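Local atomic coordinates of dextranase (Pseudarthrobacter oxydans, PDB entry 6NZS), a protein that catalyses the endohydrolysis of alpha-1,6-glucosidic linkages within dextran chains, and belongs to glycoside hydrolase family 49. Residues L83-S88 / K359-W364; W364-D369 / N385-V390; N381-A386 / V404-E409. All blocks are in the same frame, centred on the assembly; numbering follows the deposited sequence.

Interaction 1: residues L83-S88 / K359-W364; sequences LTMSWS and KQVGSW
This contact joins two domains: Leu83, just ahead of strand 84-92 of the N-terminal Ig-like domain, and Met85 and Trp87 within it lie against Val361, Gly362 and Trp364, where the chain leaves strand 351-361 of the parallel beta-solenoid. The touching parts run 165° apart, but no backbone hydrogen bond links them; side chains fill the space between. Val361 sets its CG2 methyl over one face of the Trp87 indole, 3.7 Å from the centroid of the six-membered ring and almost on its normal, a CH-pi contact. A chi1 of 77° puts Trp87 CG between its own backbone N and carbonyl carbon, and the indole attached there presents a face to Val361 CG2. An alanine in place of Trp87 would probably open a gap between the domains and leave Val361 CG2 without the aromatic face it rests on. Met85 reaches out with CG anti to the backbone N (chi1 178°), and its SD lies 3.9 Å from Val361 CB. Met85 SD also takes a weak hydrogen bond from Gly362 N, at 3.6 Å. Gly362 adopts a positive phi, which favours glycine where the strand ends and the chain turns. Beyond it, Trp364 brings the rim of its benzene ring to strand 84-92: CZ2 is 3.7 Å from Met85 N, which lies near the ring plane, and CH2 is 3.8 Å from Thr84 C. Trp364 CZ3 meets Leu83 CB obliquely at 3.9 Å, while its NE1 bonds to Ser58 of the same Ig-like domain. The thioether is flexible, whereas the flat indoles offer a broad face at Trp87 and an edge at Trp364. Shape and dispersion therefore carry the contact, the weak N-H to sulphur bond being its one polar link.

Interaction 2: residues W364-D369 / N385-V390; sequences WYWQTD and NANDDV
The loop 364-369 approaches the end of strand 382-386 and the loop that follows it, with CA atoms 5.2 Å apart at Trp366 and Asn387 and 4.9 Å apart at Asp369 and Asp388, yet no backbone-to-backbone hydrogen bond crosses between them and side chains make the links. Asn387, just after strand 382-386, holds CG anti to its backbone N (chi1 -159°). Asn387 ND2 donates to Trp364 O at 3.1 Å, standing above the carbonyl plane, and also touches Trp366 CD1 obliquely at 3.6 Å. Asn387 OD1 meanwhile accepts from the backbone N atoms of Glu409 and Asn410, which ties this amide to the next coil. An asparagine suits the place because one short, flat group can be donor and acceptor at once. Thr368 works as a relay: its OG1 donates to Tyr365 O, 2.7 Å away, and accepts from Asn387 N at 3.1 Å, so both roles of the hydroxyl are used and the inverse gamma turn centred on Thr368 is tied to the backbone of Asn387. Each Asp388 oxygen meets a backbone N-H: OD1, through its anti lone pair, that of Asp389 N at 2.9 Å, and OD2, weakly, that of Gln367 across the contact. The carboxylates of Asp369 and Asp388 lie side by side and point the same way, their planes 39° apart and their OD1 atoms 3.6 Å from each other. Asp369 OD2 has a salt bridge with Lys392, and Asp389 OD2 is bonded to Trp418 NE1. Three aspartates gathered on adjoining turns of a parallel beta-helix recall the carboxylate clusters of glycoside hydrolase families 28 and 49, consistent with a place at the dextran-cleaving site.

Interaction 3: residues N381-A386 / V404-E409; sequences NTFFNA and VIWKNE
Phe383 abuts Val404 with the edge of its ring: Phe383 CD1 is 3.6 Å from Val404 CG1, which lies near the ring plane. Farther round the same ring, Phe383 CZ meets Trp406 CB at 3.9 Å, the two aromatic side chains running side by side in the same direction. Phe383 CG is anti to the backbone N (chi1 174°). The ring also meets that of Phe189 in the Ig-like domain, their planes inclined at about 45°. Trp406 leaves by the same side, and its NE1 bonds to Glu181. The strands are successive rungs of the parallel beta-helix, only 9° from exact parallel. Val404 N donates to Thr382 O, Phe384 N to Val404 O and Trp406 N to Phe384 O, the last at 2.8 Å, as parallel pairing requires. Phe384 and Ile405 turn to the other side of the sheet, where Lys407 bonds through NZ to Asn410 O and Asp388 O. The bond from Ala386 N to Trp406 O is weak, at 3.4 Å, but Asn408 N to Ala386 O restores the pairing at 3.0 Å. Asparagine suits positions 385 and 408, an uncharged side chain with both donor and acceptor for a buried place with partners of both kinds. Asn385 ND2 donates to Trp406 O at 2.9 Å. Asn385 ND2 also donates to Asn408 OD1 at 2.9 Å; both acceptors lie close to the amide plane, which resists rotation of the group. A water closes the loop, donating to Asn385 OD1 at 2.6 Å and accepting from Asn408 ND2.

Overall arrangement
All three contacts lie largely in the protein interior, but at different levels of the fold. Interaction 3 stacks two coils of the beta-helix and is built on regular backbone hydrogen bonds. Interaction 2 takes over where strand 382-386 runs into its loop, sharing Asn385 and Ala386, and replaces strand pairing with side-chain-to-backbone bonds; three of its residues, Trp366, Gln367 and Asp388, are partly exposed. Interaction 1 meets it through Trp364 and is mainly apolar. The beta-helix segments are joined in sequence, with Gln360 O probably hydrogen-bonded to Asn385 N and Asn387 OD1 to Glu409 N, while 83-88 packs against them from the Ig-like domain.

Interaction 1: residues L83-S88 / K359-W364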
loop_
_atom_site.group_PDB
_atom_site.type_symbol
_atom_site.label_atom_id
_atom_site.label_comp_id
_atom_site.label_asym_id
_atom_site.label_seq_id
_atom_site.Cartn_x
_atom_site.Cartn_y
_atom_site.Cartn_z
ATOM N N LEU A 83 -17.374 4.827 -1.041
ATOM C CA LEU A 83 -16.012 5.243 -1.348
ATOM C C LEU A 83 -15.568 4.683 -2.697
ATOM O O LEU A 83 -15.948 3.581 -3.101
ATOM C CB LEU A 83 -15.044 4.758 -0.270
ATOM C CG LEU A 83 -15.351 5.104 1.185
ATOM C CD1 LEU A 83 -14.201 4.703 2.111
ATOM C CD2 LEU A 83 -15.657 6.573 1.333
ATOM N N THR A 84 -14.736 5.449 -3.400
ATOM C CA THR A 84 -14.101 4.970 -4.618
ATOM C C THR A 84 -12.671 5.473 -4.632
ATOM O O THR A 84 -12.327 6.426 -3.925
ATOM C CB THR A 84 -14.785 5.464 -5.915
ATOM O OG1 THR A 84 -14.578 6.881 -6.083
ATOM C CG2 THR A 84 -16.275 5.173 -5.896
ATOM N N MET A 85 -11.841 4.830 -5.450
ATOM C CA MET A 85 -10.459 5.268 -5.631
ATOM C C MET A 85 -10.175 5.384 -7.121
ATOM O O MET A 85 -10.154 4.373 -7.830
ATOM C CB MET A 85 -9.468 4.328 -4.947
ATOM C CG MET A 85 -8.006 4.751 -5.167
ATOM S SD MET A 85 -6.819 3.873 -4.122
ATOM C CE MET A 85 -7.190 4.602 -2.534
ATOM N N SER A 86 -9.956 6.605 -7.589
ATOM C CA SER A 86 -9.577 6.860 -8.970
ATOM C C SER A 86 -8.078 7.118 -9.031
ATOM O O SER A 86 -7.477 7.599 -8.067
ATOM C CB SER A 86 -10.299 8.085 -9.539
ATOM O OG SER A 86 -11.706 7.890 -9.583
ATOM N N TRP A 87 -7.468 6.789 -10.167
ATOM C CA TRP A 87 -6.044 7.073 -10.324
ATOM C C TRP A 87 -5.711 7.216 -11.797
ATOM O O TRP A 87 -6.312 6.558 -12.651
ATOM C CB TRP A 87 -5.146 6.014 -9.670
ATOM C CG TRP A 87 -5.007 4.728 -10.454
ATOM C CD1 TRP A 87 -3.994 4.393 -11.307
ATOM C CD2 TRP A 87 -5.919 3.619 -10.453
ATOM N NE1 TRP A 87 -4.218 3.142 -11.839
ATOM C CE2 TRP A 87 -5.395 2.649 -11.329
ATOM C CE3 TRP A 87 -7.135 3.358 -9.799
ATOM C CZ2 TRP A 87 -6.036 1.432 -11.567
ATOM C CZ3 TRP A 87 -7.771 2.152 -10.044
ATOM C CH2 TRP A 87 -7.226 1.209 -10.922
ATOM N N SER A 88 -4.750 8.093 -12.083
ATOM C CA SER A 88 -4.285 8.323 -13.440
ATOM C C SER A 88 -2.773 8.220 -13.452
ATOM O O SER A 88 -2.103 8.863 -12.634
ATOM C CB SER A 88 -4.709 9.717 -13.923
ATOM O OG SER A 88 -4.273 9.945 -15.252
ATOM N N LYS A 359 2.780 0.356 -7.391
ATOM C CA LYS A 359 1.619 0.903 -6.699
ATOM C C LYS A 359 0.592 -0.188 -6.433
ATOM O O LYS A 359 0.410 -1.105 -7.238
ATOM C CB LYS A 359 0.922 2.020 -7.487
ATOM C CG LYS A 359 1.845 3.131 -7.972
ATOM C CD LYS A 359 2.353 2.823 -9.397
ATOM C CE LYS A 359 3.463 3.733 -9.804
ATOM N NZ LYS A 359 3.828 3.400 -11.197
ATOM N N GLN A 360 -0.092 -0.064 -5.298
ATOM C CA GLN A 360 -1.226 -0.914 -4.958
ATOM C C GLN A 360 -2.417 -0.012 -4.667
ATOM O O GLN A 360 -2.314 0.900 -3.845
ATOM C CB GLN A 360 -0.883 -1.783 -3.744
ATOM C CG GLN A 360 -1.968 -2.750 -3.324
ATOM C CD GLN A 360 -1.530 -3.590 -2.133
ATOM O OE1 GLN A 360 -0.332 -3.872 -1.940
ATOM N NE2 GLN A 360 -2.482 -3.974 -1.315
ATOM N N VAL A 361 -3.531 -0.238 -5.372
ATOM C CA VAL A 361 -4.722 0.604 -5.277
ATOM C C VAL A 361 -5.954 -0.274 -5.102
ATOM O O VAL A 361 -5.963 -1.450 -5.470
ATOM C CB VAL A 361 -4.914 1.526 -6.507
ATOM C CG1 VAL A 361 -3.724 2.453 -6.671
ATOM C CG2 VAL A 361 -5.120 0.716 -7.781
ATOM N N GLY A 362 -7.012 0.317 -4.556
ATOM C CA GLY A 362 -8.268 -0.417 -4.452
ATOM C C GLY A 362 -8.235 -1.608 -3.514
ATOM O O GLY A 362 -8.839 -2.649 -3.813
ATOM N N SER A 363 -7.587 -1.465 -2.362
ATOM C CA SER A 363 -7.436 -2.567 -1.408
ATOM C C SER A 363 -8.580 -2.540 -0.388
ATOM O O SER A 363 -8.410 -2.256 0.800
ATOM C CB SER A 363 -6.071 -2.492 -0.738
ATOM O OG SER A 363 -5.035 -2.709 -1.682
ATOM N N TRP A 364 -9.779 -2.868 -0.880
ATOM C CA TRP A 364 -10.982 -2.711 -0.065
ATOM C C TRP A 364 -11.160 -3.824 0.963
ATOM O O TRP A 364 -11.598 -3.559 2.086
ATOM C CB TRP A 364 -12.206 -2.636 -0.975
ATOM C CG TRP A 364 -12.075 -1.601 -2.047
ATOM C CD1 TRP A 364 -11.859 -1.819 -3.384
ATOM C CD2 TRP A 364 -12.146 -0.180 -1.879
ATOM N NE1 TRP A 364 -11.802 -0.622 -4.055
ATOM C CE2 TRP A 364 -11.975 0.400 -3.159
ATOM C CE3 TRP A 364 -12.349 0.657 -0.778
ATOM C CZ2 TRP A 364 -11.992 1.783 -3.362
ATOM C CZ3 TRP A 364 -12.366 2.037 -0.976
ATOM C CH2 TRP A 364 -12.187 2.584 -2.259
#

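Interaction 2: residues W364-D369 / N385-V390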
loop_
_atom_site.group_PDB
_atom_site.type_symbol
_atom_site.label_atom_id
_atom_site.label_comp_id
_atom_site.label_asym_id
_atom_site.label_seq_id
_atom_site.Cartn_x
_atom_site.Cartn_y
_atom_site.Cartn_z
ATOM N N TRP A 364 -9.779 -2.868 -0.880
ATOM C CA TRP A 364 -10.982 -2.711 -0.065
ATOM C C TRP A 364 -11.160 -3.824 0.963
ATOM O O TRP A 364 -11.598 -3.559 2.086
ATOM C CB TRP A 364 -12.206 -2.636 -0.975
ATOM C CG TRP A 364 -12.075 -1.601 -2.047
ATOM C CD1 TRP A 364 -11.859 -1.819 -3.384
ATOM C CD2 TRP A 364 -12.146 -0.180 -1.879
ATOM N NE1 TRP A 364 -11.802 -0.622 -4.055
ATOM C CE2 TRP A 364 -11.975 0.400 -3.159
ATOM C CE3 TRP A 364 -12.349 0.657 -0.778
ATOM C CZ2 TRP A 364 -11.992 1.783 -3.362
ATOM C CZ3 TRP A 364 -12.366 2.037 -0.976
ATOM C CH2 TRP A 364 -12.187 2.584 -2.259
ATOM N N TYR A 365 -10.861 -5.068 0.586
ATOM C CA TYR A 365 -11.058 -6.202 1.478
ATOM C C TYR A 365 -9.999 -6.209 2.578
ATOM O O TYR A 365 -8.895 -5.692 2.406
ATOM C CB TYR A 365 -10.901 -7.506 0.687
ATOM C CG TYR A 365 -11.942 -7.772 -0.376
ATOM C CD1 TYR A 365 -13.306 -7.761 -0.072
ATOM C CD2 TYR A 365 -11.561 -8.044 -1.687
ATOM C CE1 TYR A 365 -14.251 -8.016 -1.052
ATOM C CE2 TYR A 365 -12.499 -8.301 -2.674
ATOM C CZ TYR A 365 -13.844 -8.281 -2.351
ATOM O OH TYR A 365 -14.783 -8.533 -3.337
ATOM N N TRP A 366 -10.336 -6.833 3.712
ATOM C CA TRP A 366 -9.303 -7.248 4.649
ATOM C C TRP A 366 -8.322 -8.179 3.944
ATOM O O TRP A 366 -8.600 -8.731 2.875
ATOM C CB TRP A 366 -9.924 -8.045 5.803
ATOM C CG TRP A 366 -10.687 -7.233 6.791
ATOM C CD1 TRP A 366 -10.500 -5.916 7.094
ATOM C CD2 TRP A 366 -11.778 -7.681 7.609
ATOM N NE1 TRP A 366 -11.402 -5.516 8.054
ATOM C CE2 TRP A 366 -12.196 -6.582 8.389
ATOM C CE3 TRP A 366 -12.445 -8.902 7.752
ATOM C CZ2 TRP A 366 -13.256 -6.665 9.299
ATOM C CZ3 TRP A 366 -13.496 -8.985 8.671
ATOM C CH2 TRP A 366 -13.887 -7.872 9.426
ATOM N N GLN A 367 -7.165 -8.379 4.576
ATOM C CA GLN A 367 -6.142 -9.309 4.105
ATOM C C GLN A 367 -5.547 -8.892 2.767
ATOM O O GLN A 367 -4.970 -9.714 2.049
ATOM C CB GLN A 367 -6.645 -10.762 4.085
ATOM C CG GLN A 367 -7.319 -11.167 5.399
ATOM C CD GLN A 367 -7.700 -12.632 5.442
ATOM O OE1 GLN A 367 -8.814 -13.011 5.079
ATOM N NE2 GLN A 367 -6.768 -13.467 5.881
ATOM N N THR A 368 -5.660 -7.608 2.424
ATOM C CA THR A 368 -5.014 -7.064 1.233
ATOM C C THR A 368 -3.645 -6.493 1.603
ATOM O O THR A 368 -3.335 -5.334 1.370
ATOM C CB THR A 368 -5.920 -6.039 0.561
ATOM O OG1 THR A 368 -6.406 -5.101 1.535
ATOM C CG2 THR A 368 -7.098 -6.759 -0.072
ATOM N N ASP A 369 -2.826 -7.368 2.188
ATOM C CA ASP A 369 -1.505 -6.999 2.685
ATOM C C ASP A 369 -0.679 -6.347 1.588
ATOM O O ASP A 369 -0.715 -6.773 0.425
ATOM C CB ASP A 369 -0.728 -8.254 3.109
ATOM C CG ASP A 369 -1.380 -9.044 4.251
ATOM O OD1 ASP A 369 -2.592 -8.889 4.536
ATOM O OD2 ASP A 369 -0.650 -9.869 4.860
ATOM N N ASN A 385 -2.046 1.518 -1.108
ATOM C CA ASN A 385 -3.320 1.472 -0.407
ATOM C C ASN A 385 -3.473 0.033 0.068
ATOM O O ASN A 385 -3.278 -0.897 -0.720
ATOM C CB ASN A 385 -4.431 1.841 -1.394
ATOM C CG ASN A 385 -5.832 1.752 -0.811
ATOM O OD1 ASN A 385 -6.725 1.220 -1.459
ATOM N ND2 ASN A 385 -6.047 2.330 0.359
ATOM N N ALA A 386 -3.757 -0.160 1.361
ATOM C CA ALA A 386 -3.877 -1.510 1.908
ATOM C C ALA A 386 -4.835 -1.516 3.093
ATOM O O ALA A 386 -4.903 -0.550 3.858
ATOM C CB ALA A 386 -2.514 -2.096 2.328
ATOM N N ASN A 387 -5.577 -2.623 3.241
ATOM C CA ASN A 387 -6.488 -2.848 4.364
ATOM C C ASN A 387 -6.008 -3.998 5.243
ATOM O O ASN A 387 -6.797 -4.783 5.765
ATOM C CB ASN A 387 -7.925 -3.059 3.893
ATOM C CG ASN A 387 -8.941 -2.791 4.995
ATOM O OD1 ASN A 387 -8.619 -2.198 6.017
ATOM N ND2 ASN A 387 -10.178 -3.229 4.785
ATOM N N ASP A 388 -4.698 -4.092 5.400
ATOM C CA ASP A 388 -4.038 -5.001 6.323
ATOM C C ASP A 388 -2.621 -4.471 6.504
ATOM O O ASP A 388 -2.325 -3.349 6.086
ATOM C CB ASP A 388 -4.124 -6.449 5.828
ATOM C CG ASP A 388 -4.329 -7.425 6.970
ATOM O OD1 ASP A 388 -3.412 -7.515 7.808
ATOM O OD2 ASP A 388 -5.407 -8.060 7.057
ATOM N N ASP A 389 -1.744 -5.269 7.128
ATOM C CA ASP A 389 -0.330 -4.910 7.267
ATOM C C ASP A 389 0.178 -4.341 5.955
ATOM O O ASP A 389 0.039 -4.977 4.909
ATOM C CB ASP A 389 0.498 -6.170 7.559
ATOM C CG ASP A 389 0.152 -6.828 8.872
ATOM O OD1 ASP A 389 -0.169 -6.119 9.845
ATOM O OD2 ASP A 389 0.217 -8.083 8.928
ATOM N N VAL A 390 0.766 -3.141 6.004
ATOM C CA VAL A 390 1.181 -2.484 4.766
ATOM C C VAL A 390 2.621 -2.834 4.413
ATOM O O VAL A 390 2.913 -3.298 3.298
ATOM C CB VAL A 390 0.993 -0.954 4.814
ATOM C CG1 VAL A 390 1.282 -0.359 3.423
ATOM C CG2 VAL A 390 -0.416 -0.569 5.286
#

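Interaction 3: residues N381-A386 / V404-E409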
loop_
_atom_site.group_PDB
_atom_site.type_symbol
_atom_site.label_atom_id
_atom_site.label_comp_id
_atom_site.label_asym_id
_atom_site.label_seq_id
_atom_site.Cartn_x
_atom_site.Cartn_y
_atom_site.Cartn_z
ATOM N N ASN A 381 10.146 4.535 -4.051
ATOM C CA ASN A 381 9.251 5.305 -4.909
ATOM C C ASN A 381 7.951 4.558 -5.179
ATOM O O ASN A 381 7.668 4.196 -6.325
ATOM C CB ASN A 381 9.950 5.678 -6.229
ATOM C CG ASN A 381 11.332 6.284 -6.015
ATOM O OD1 ASN A 381 11.575 6.978 -5.032
ATOM N ND2 ASN A 381 12.243 6.033 -6.958
ATOM N N THR A 382 7.144 4.339 -4.142
ATOM C CA THR A 382 5.973 3.481 -4.243
ATOM C C THR A 382 4.760 4.151 -3.608
ATOM O O THR A 382 4.880 5.121 -2.849
ATOM C CB THR A 382 6.201 2.136 -3.544
ATOM O OG1 THR A 382 6.474 2.371 -2.158
ATOM C CG2 THR A 382 7.363 1.376 -4.160
ATOM N N PHE A 383 3.579 3.625 -3.948
ATOM C CA PHE A 383 2.311 4.019 -3.335
ATOM C C PHE A 383 1.578 2.758 -2.911
ATOM O O PHE A 383 1.405 1.845 -3.723
ATOM C CB PHE A 383 1.427 4.806 -4.325
ATOM C CG PHE A 383 0.051 5.102 -3.786
ATOM C CD1 PHE A 383 -0.172 6.225 -3.004
ATOM C CD2 PHE A 383 -1.014 4.245 -4.036
ATOM C CE1 PHE A 383 -1.446 6.500 -2.483
ATOM C CE2 PHE A 383 -2.289 4.502 -3.512
ATOM C CZ PHE A 383 -2.503 5.630 -2.738
ATOM N N PHE A 384 1.131 2.705 -1.656
ATOM C CA PHE A 384 0.365 1.564 -1.167
ATOM C C PHE A 384 -0.949 2.018 -0.562
ATOM O O PHE A 384 -0.960 2.784 0.408
ATOM C CB PHE A 384 1.136 0.790 -0.098
ATOM C CG PHE A 384 2.266 -0.020 -0.647
ATOM C CD1 PHE A 384 3.519 0.541 -0.819
ATOM C CD2 PHE A 384 2.072 -1.349 -0.992
ATOM C CE1 PHE A 384 4.569 -0.207 -1.341
ATOM C CE2 PHE A 384 3.114 -2.116 -1.511
ATOM C CZ PHE A 384 4.364 -1.541 -1.683
ATOM N N ASN A 385 -2.046 1.518 -1.108
ATOM C CA ASN A 385 -3.320 1.472 -0.407
ATOM C C ASN A 385 -3.473 0.033 0.068
ATOM O O ASN A 385 -3.278 -0.897 -0.720
ATOM C CB ASN A 385 -4.431 1.841 -1.394
ATOM C CG ASN A 385 -5.832 1.752 -0.811
ATOM O OD1 ASN A 385 -6.725 1.220 -1.459
ATOM N ND2 ASN A 385 -6.047 2.330 0.359
ATOM N N ALA A 386 -3.757 -0.160 1.361
ATOM C CA ALA A 386 -3.877 -1.510 1.908
ATOM C C ALA A 386 -4.835 -1.516 3.093
ATOM O O ALA A 386 -4.903 -0.550 3.858
ATOM C CB ALA A 386 -2.514 -2.096 2.328
ATOM N N VAL A 404 4.507 6.367 -0.153
ATOM C CA VAL A 404 3.267 7.078 0.143
ATOM C C VAL A 404 2.209 6.025 0.435
ATOM O O VAL A 404 2.060 5.066 -0.333
ATOM C CB VAL A 404 2.853 7.950 -1.054
ATOM C CG1 VAL A 404 1.481 8.574 -0.818
ATOM C CG2 VAL A 404 3.902 9.040 -1.317
ATOM N N ILE A 405 1.489 6.178 1.552
ATOM C CA ILE A 405 0.571 5.142 2.021
ATOM C C ILE A 405 -0.801 5.746 2.291
ATOM O O ILE A 405 -0.914 6.752 2.999
ATOM C CB ILE A 405 1.103 4.442 3.287
ATOM C CG1 ILE A 405 2.445 3.754 2.983
ATOM C CG2 ILE A 405 0.056 3.452 3.825
ATOM C CD1 ILE A 405 3.132 3.168 4.218
ATOM N N TRP A 406 -1.842 5.129 1.720
ATOM C CA TRP A 406 -3.237 5.416 2.051
ATOM C C TRP A 406 -3.723 4.189 2.811
ATOM O O TRP A 406 -4.047 3.158 2.218
ATOM C CB TRP A 406 -4.066 5.651 0.788
ATOM C CG TRP A 406 -5.407 6.302 1.063
ATOM C CD1 TRP A 406 -6.343 5.941 2.008
ATOM C CD2 TRP A 406 -5.943 7.439 0.383
ATOM N NE1 TRP A 406 -7.423 6.797 1.943
ATOM C CE2 TRP A 406 -7.199 7.721 0.956
ATOM C CE3 TRP A 406 -5.480 8.246 -0.666
ATOM C CZ2 TRP A 406 -7.994 8.791 0.525
ATOM C CZ3 TRP A 406 -6.261 9.298 -1.086
ATOM C CH2 TRP A 406 -7.499 9.570 -0.489
ATOM N N LYS A 407 -3.741 4.285 4.128
ATOM C CA LYS A 407 -4.114 3.154 4.956
ATOM C C LYS A 407 -5.632 3.120 5.099
ATOM O O LYS A 407 -6.269 4.169 5.194
ATOM C CB LYS A 407 -3.424 3.316 6.318
ATOM C CG LYS A 407 -3.833 2.331 7.395
ATOM C CD LYS A 407 -3.297 0.946 7.093
ATOM C CE LYS A 407 -4.019 -0.093 7.918
ATOM N NZ LYS A 407 -3.368 -1.438 7.748
ATOM N N ASN A 408 -6.214 1.913 5.077
ATOM C CA ASN A 408 -7.646 1.786 5.329
ATOM C C ASN A 408 -7.881 1.516 6.815
ATOM O O ASN A 408 -7.356 2.256 7.652
ATOM C CB ASN A 408 -8.295 0.764 4.382
ATOM C CG ASN A 408 -8.422 1.296 2.951
ATOM O OD1 ASN A 408 -7.919 2.371 2.623
ATOM N ND2 ASN A 408 -9.142 0.558 2.110
ATOM N N GLU A 409 -8.634 0.473 7.171
ATOM C CA GLU A 409 -9.114 0.313 8.544
ATOM C C GLU A 409 -8.300 -0.667 9.372
ATOM O O GLU A 409 -8.083 -0.440 10.573
ATOM C CB GLU A 409 -10.555 -0.206 8.520
ATOM C CG GLU A 409 -11.552 0.780 7.946
ATOM C CD GLU A 409 -11.949 0.459 6.524
ATOM O OE1 GLU A 409 -11.379 -0.488 5.938
ATOM O OE2 GLU A 409 -12.833 1.158 5.987
HETATM O O HOH W 1 -9.196 1.543 -0.658
#